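PDB 3UXF: fimbrial subunit type 1 from Actinomyces oris, which forms the major structural subunit of a surface fimbria in this Gram-positive bacterium, a secreted, peptidoglycan-anchored pilin built from beta-sandwich domains. Local coordinates for residues A[187-199]-A[422-434]. Sequence-based numbering, arbitrary orientation.
Sequences KQVTDKPAPGSGR and INYLRANDYVNGA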
loop_
_atom_site.group_PDB
_atom_site.type_symbol
_atom_site.label_atom_id
_atom_site.label_comp_id
_atom_site.label_asym_id
_atom_site.label_seq_id
_atom_site.Cartn_x
_atom_site.Cartn_y
_atom_site.Cartn_z
ATOM N N LYS A 187 -0.834 0.663 -1.998
ATOM C CA LYS A 187 -0.077 0.782 -3.249
ATOM C C LYS A 187 -0.089 -0.549 -3.954
ATOM O O LYS A 187 0.053 -1.589 -3.307
ATOM C CB LYS A 187 1.381 1.200 -2.980
ATOM C CG LYS A 187 2.166 1.349 -4.292
ATOM C CD LYS A 187 3.568 2.030 -4.003
ATOM C CE LYS A 187 4.368 1.985 -5.292
ATOM N NZ LYS A 187 5.506 2.957 -5.305
ATOM N N GLN A 188 -0.273 -0.515 -5.270
ATOM C CA GLN A 188 -0.197 -1.720 -6.083
ATOM C C GLN A 188 0.818 -1.520 -7.174
ATOM O O GLN A 188 1.155 -0.381 -7.561
ATOM C CB GLN A 188 -1.530 -1.946 -6.789
ATOM C CG GLN A 188 -2.682 -2.175 -5.793
ATOM C CD GLN A 188 -4.024 -2.092 -6.464
ATOM O OE1 GLN A 188 -4.607 -1.016 -6.588
ATOM N NE2 GLN A 188 -4.532 -3.243 -6.931
ATOM N N VAL A 189 1.284 -2.632 -7.714
ATOM C CA VAL A 189 2.175 -2.573 -8.868
ATOM C C VAL A 189 1.620 -3.487 -9.944
ATOM O O VAL A 189 1.080 -4.565 -9.652
ATOM C CB VAL A 189 3.621 -2.978 -8.501
ATOM C CG1 VAL A 189 3.683 -4.417 -7.993
ATOM C CG2 VAL A 189 4.563 -2.838 -9.700
ATOM N N THR A 190 1.722 -3.055 -11.204
ATOM C CA THR A 190 1.365 -3.919 -12.308
ATOM C C THR A 190 2.630 -4.153 -13.108
ATOM O O THR A 190 3.130 -3.224 -13.734
ATOM C CB THR A 190 0.314 -3.248 -13.219
ATOM O OG1 THR A 190 -0.853 -2.928 -12.440
ATOM C CG2 THR A 190 -0.091 -4.195 -14.345
ATOM N N ASP A 191 3.170 -5.367 -13.027
ATOM C CA ASP A 191 4.361 -5.711 -13.792
ATOM C C ASP A 191 4.181 -6.991 -14.553
ATOM O O ASP A 191 5.126 -7.499 -15.122
ATOM C CB ASP A 191 5.573 -5.804 -12.862
ATOM C CG ASP A 191 5.336 -6.729 -11.679
ATOM O OD1 ASP A 191 4.467 -7.591 -11.818
ATOM O OD2 ASP A 191 5.966 -6.560 -10.614
ATOM N N LYS A 192 2.944 -7.488 -14.612
ATOM C CA LYS A 192 2.678 -8.578 -15.572
ATOM C C LYS A 192 3.108 -8.219 -17.026
ATOM O O LYS A 192 3.635 -9.078 -17.738
ATOM C CB LYS A 192 1.197 -9.001 -15.506
ATOM C CG LYS A 192 0.894 -10.258 -16.342
ATOM C CD LYS A 192 -0.578 -10.656 -16.232
ATOM C CE LYS A 192 -0.887 -11.216 -14.880
ATOM N NZ LYS A 192 -2.329 -11.678 -14.731
ATOM N N PRO A 193 2.926 -6.962 -17.461
ATOM C CA PRO A 193 3.419 -6.557 -18.787
ATOM C C PRO A 193 4.921 -6.391 -18.886
ATOM O O PRO A 193 5.389 -6.068 -19.988
ATOM C CB PRO A 193 2.757 -5.192 -19.014
ATOM C CG PRO A 193 1.568 -5.204 -18.127
ATOM C CD PRO A 193 2.001 -5.966 -16.891
ATOM N N ALA A 194 5.654 -6.617 -17.804
ATOM C CA ALA A 194 7.098 -6.380 -17.811
ATOM C C ALA A 194 7.899 -7.626 -17.390
ATOM O O ALA A 194 8.720 -7.576 -16.478
ATOM C CB ALA A 194 7.420 -5.164 -16.892
ATOM N N PRO A 195 7.754 -8.731 -18.132
ATOM C CA PRO A 195 8.570 -9.903 -17.810
ATOM C C PRO A 195 10.066 -9.611 -18.021
ATOM O O PRO A 195 10.895 -10.040 -17.231
ATOM C CB PRO A 195 8.066 -10.965 -18.800
ATOM C CG PRO A 195 7.437 -10.169 -19.960
ATOM C CD PRO A 195 6.834 -8.960 -19.262
ATOM N N GLY A 196 10.402 -8.872 -19.080
ATOM C CA GLY A 196 11.796 -8.517 -19.316
ATOM C C GLY A 196 12.156 -7.243 -18.575
ATOM O O GLY A 196 11.404 -6.261 -18.627
ATOM N N SER A 197 13.328 -7.209 -17.960
ATOM C CA SER A 197 13.732 -6.022 -17.226
ATOM C C SER A 197 13.875 -4.848 -18.171
ATOM O O SER A 197 14.318 -4.985 -19.314
ATOM C CB SER A 197 15.041 -6.252 -16.449
ATOM O OG SER A 197 16.108 -6.632 -17.332
ATOM N N GLY A 198 13.508 -3.692 -17.635
ATOM C CA GLY A 198 13.586 -2.467 -18.401
ATOM C C GLY A 198 12.283 -2.059 -19.051
ATOM O O GLY A 198 12.164 -0.946 -19.558
ATOM N N ARG A 199 11.302 -2.958 -19.085
ATOM C CA ARG A 199 9.987 -2.604 -19.592
ATOM C C ARG A 199 9.218 -1.799 -18.535
ATOM O O ARG A 199 9.487 -1.875 -17.331
ATOM C CB ARG A 199 9.203 -3.883 -19.924
ATOM C CG ARG A 199 9.946 -4.837 -20.886
ATOM C CD ARG A 199 10.387 -4.131 -22.146
ATOM N NE ARG A 199 9.261 -4.023 -23.087
ATOM C CZ ARG A 199 9.345 -3.490 -24.307
ATOM N NH1 ARG A 199 10.501 -3.012 -24.749
ATOM N NH2 ARG A 199 8.269 -3.428 -25.085
ATOM N N ILE A 422 21.171 -14.112 -19.296
ATOM C CA ILE A 422 19.951 -13.457 -19.743
ATOM C C ILE A 422 19.486 -12.617 -18.550
ATOM O O ILE A 422 18.976 -13.141 -17.540
ATOM C CB ILE A 422 18.901 -14.484 -20.161
ATOM C CG1 ILE A 422 19.466 -15.341 -21.317
ATOM C CG2 ILE A 422 17.627 -13.769 -20.576
ATOM C CD1 ILE A 422 18.558 -16.453 -21.742
ATOM N N ASN A 423 19.719 -11.305 -18.646
ATOM C CA ASN A 423 19.490 -10.395 -17.531
ATOM C C ASN A 423 18.476 -9.344 -17.902
ATOM O O ASN A 423 18.779 -8.540 -18.784
ATOM C CB ASN A 423 20.778 -9.620 -17.226
ATOM C CG ASN A 423 21.934 -10.515 -16.801
ATOM O OD1 ASN A 423 21.722 -11.552 -16.146
ATOM N ND2 ASN A 423 23.135 -10.121 -17.139
ATOM N N TYR A 424 17.306 -9.267 -17.266
ATOM C CA TYR A 424 16.847 -10.141 -16.198
ATOM C C TYR A 424 15.370 -10.427 -16.455
ATOM O O TYR A 424 14.708 -9.670 -17.156
ATOM C CB TYR A 424 16.987 -9.440 -14.847
ATOM C CG TYR A 424 18.366 -8.887 -14.584
ATOM C CD1 TYR A 424 19.325 -9.651 -13.940
ATOM C CD2 TYR A 424 18.710 -7.604 -14.981
ATOM C CE1 TYR A 424 20.584 -9.157 -13.700
ATOM C CE2 TYR A 424 19.975 -7.102 -14.746
ATOM C CZ TYR A 424 20.907 -7.886 -14.104
ATOM O OH TYR A 424 22.168 -7.404 -13.860
ATOM N N LEU A 425 14.858 -11.511 -15.879
ATOM C CA LEU A 425 13.465 -11.895 -16.070
ATOM C C LEU A 425 12.673 -11.862 -14.766
ATOM O O LEU A 425 13.155 -12.307 -13.732
ATOM C CB LEU A 425 13.381 -13.295 -16.681
ATOM C CG LEU A 425 13.636 -13.398 -18.184
ATOM C CD1 LEU A 425 14.063 -14.806 -18.558
ATOM C CD2 LEU A 425 12.404 -12.984 -18.961
ATOM N N ARG A 426 11.456 -11.336 -14.833
ATOM C CA ARG A 426 10.588 -11.274 -13.665
ATOM C C ARG A 426 10.193 -12.684 -13.248
ATOM O O ARG A 426 9.933 -13.530 -14.092
ATOM C CB ARG A 426 9.334 -10.452 -13.968
ATOM C CG ARG A 426 8.799 -9.654 -12.782
ATOM C CD ARG A 426 7.278 -9.561 -12.818
ATOM N NE ARG A 426 6.694 -10.891 -12.920
ATOM C CZ ARG A 426 6.047 -11.346 -13.984
ATOM N NH1 ARG A 426 5.867 -10.567 -15.042
ATOM N NH2 ARG A 426 5.576 -12.583 -13.988
ATOM N N ALA A 427 10.149 -12.929 -11.944
ATOM C CA ALA A 427 9.796 -14.246 -11.435
ATOM C C ALA A 427 8.437 -14.689 -11.961
ATOM O O ALA A 427 7.503 -13.900 -12.011
ATOM C CB ALA A 427 9.793 -14.237 -9.916
ATOM N N ASN A 428 8.334 -15.955 -12.351
ATOM C CA ASN A 428 7.070 -16.498 -12.827
ATOM C C ASN A 428 6.065 -16.620 -11.694
ATOM O O ASN A 428 4.859 -16.591 -11.915
ATOM C CB ASN A 428 7.268 -17.878 -13.459
ATOM C CG ASN A 428 8.162 -17.842 -14.680
ATOM O OD1 ASN A 428 9.352 -18.122 -14.593
ATOM N ND2 ASN A 428 7.586 -17.503 -15.825
ATOM N N ASP A 429 6.576 -16.770 -10.478
ATOM C CA ASP A 429 5.719 -16.987 -9.318
ATOM C C ASP A 429 5.548 -15.768 -8.415
ATOM O O ASP A 429 5.106 -15.894 -7.283
ATOM C CB ASP A 429 6.218 -18.180 -8.500
ATOM C CG ASP A 429 7.588 -17.945 -7.898
ATOM O OD1 ASP A 429 8.243 -16.952 -8.268
ATOM O OD2 ASP A 429 8.009 -18.759 -7.055
ATOM N N TYR A 430 5.894 -14.593 -8.921
ATOM C CA TYR A 430 5.705 -13.359 -8.174
ATOM C C TYR A 430 5.419 -12.274 -9.191
ATOM O O TYR A 430 6.287 -11.888 -9.962
ATOM C CB TYR A 430 6.932 -13.016 -7.332
ATOM C CG TYR A 430 6.635 -12.140 -6.132
ATOM C CD1 TYR A 430 6.613 -12.668 -4.851
ATOM C CD2 TYR A 430 6.384 -10.784 -6.282
ATOM C CE1 TYR A 430 6.349 -11.874 -3.755
ATOM C CE2 TYR A 430 6.121 -9.980 -5.190
ATOM C CZ TYR A 430 6.103 -10.532 -3.928
ATOM O OH TYR A 430 5.839 -9.739 -2.836
ATOM N N VAL A 431 4.181 -11.806 -9.203
ATOM C CA VAL A 431 3.754 -10.845 -10.197
ATOM C C VAL A 431 2.706 -9.910 -9.622
ATOM O O VAL A 431 1.946 -10.283 -8.736
ATOM C CB VAL A 431 3.181 -11.569 -11.429
ATOM C CG1 VAL A 431 1.974 -12.403 -11.037
ATOM C CG2 VAL A 431 2.830 -10.583 -12.523
ATOM N N ASN A 432 2.680 -8.688 -10.131
ATOM C CA ASN A 432 1.721 -7.695 -9.678
ATOM C C ASN A 432 1.718 -7.503 -8.160
ATOM O O ASN A 432 0.688 -7.193 -7.570
ATOM C CB ASN A 432 0.317 -8.021 -10.198
ATOM C CG ASN A 432 0.185 -7.803 -11.697
ATOM O OD1 ASN A 432 1.028 -7.161 -12.319
ATOM N ND2 ASN A 432 -0.880 -8.337 -12.280
ATOM N N GLY A 433 2.878 -7.686 -7.536
ATOM C CA GLY A 433 3.046 -7.347 -6.150
ATOM C C GLY A 433 2.684 -8.447 -5.190
ATOM O O GLY A 433 2.662 -8.189 -3.978
ATOM N N ALA A 434 2.433 -9.640 -5.715
ATOM C CA ALA A 434 2.106 -10.748 -4.819
ATOM C C ALA A 434 2.692 -12.041 -5.305
ATOM O O ALA A 434 2.810 -12.287 -6.500
ATOM C CB ALA A 434 0.616 -10.857 -4.700
HETATM O O HOH W 1 0.223 -4.935 -6.339
HETATM O O HOH W 2 5.559 -8.054 -8.541
HETATM O O HOH W 3 4.143 -11.696 -17.106
#
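Asp191 and Asn432 clasp each other's backbones. Asn432 N gives a nearly straight bond of 2.7 Å (163°) to the syn side of Asp191 OD1; in return Asn432 OD1 takes two donors, Asp191 N nearly end-on at 2.9 Å and Lys192 N from a more tilted direction. Asp191 CG sits between its own N and carbonyl carbon (chi1 53°), which brings OD1 to the Val431-Asn432 peptide, while OD2 accepts from a water that in turn accepts from Gly433 N, and is hydrogen-bonded to Ser351 OG. Arg426 can be followed outward: CB lies 3.6 Å from Pro195 O, CD packs 3.6 Å from Asp191 CG, and NE bonds to Tyr430 O. NE and NH2 each add a weak bond to Ala427 O; NH1 makes one to Asp191 O and meets a water shared with Lys192 O. Val431 CG2 covers one guanidinium face. Asp191 OD1 stands 4.1 Å from Arg426 NE but well out of the guanidinium plane, so no N-H points at it and any attraction is probably only electrostatic. Farther along, Arg426 N to Pro195 O and Ser197 N to Tyr424 O flank a single beta bridge between Gly196 and Leu425; beside it Ser197 OG accepts from Tyr424 N (2.9 Å). The loop leaving edge strand 185-190, whose Lys187 is covalently linked to Asn316, thus docks on strand 419-426 and the 430-431 hairpin, beside strand 344-362, with Pro195 against Tyr445 of strand 444-451.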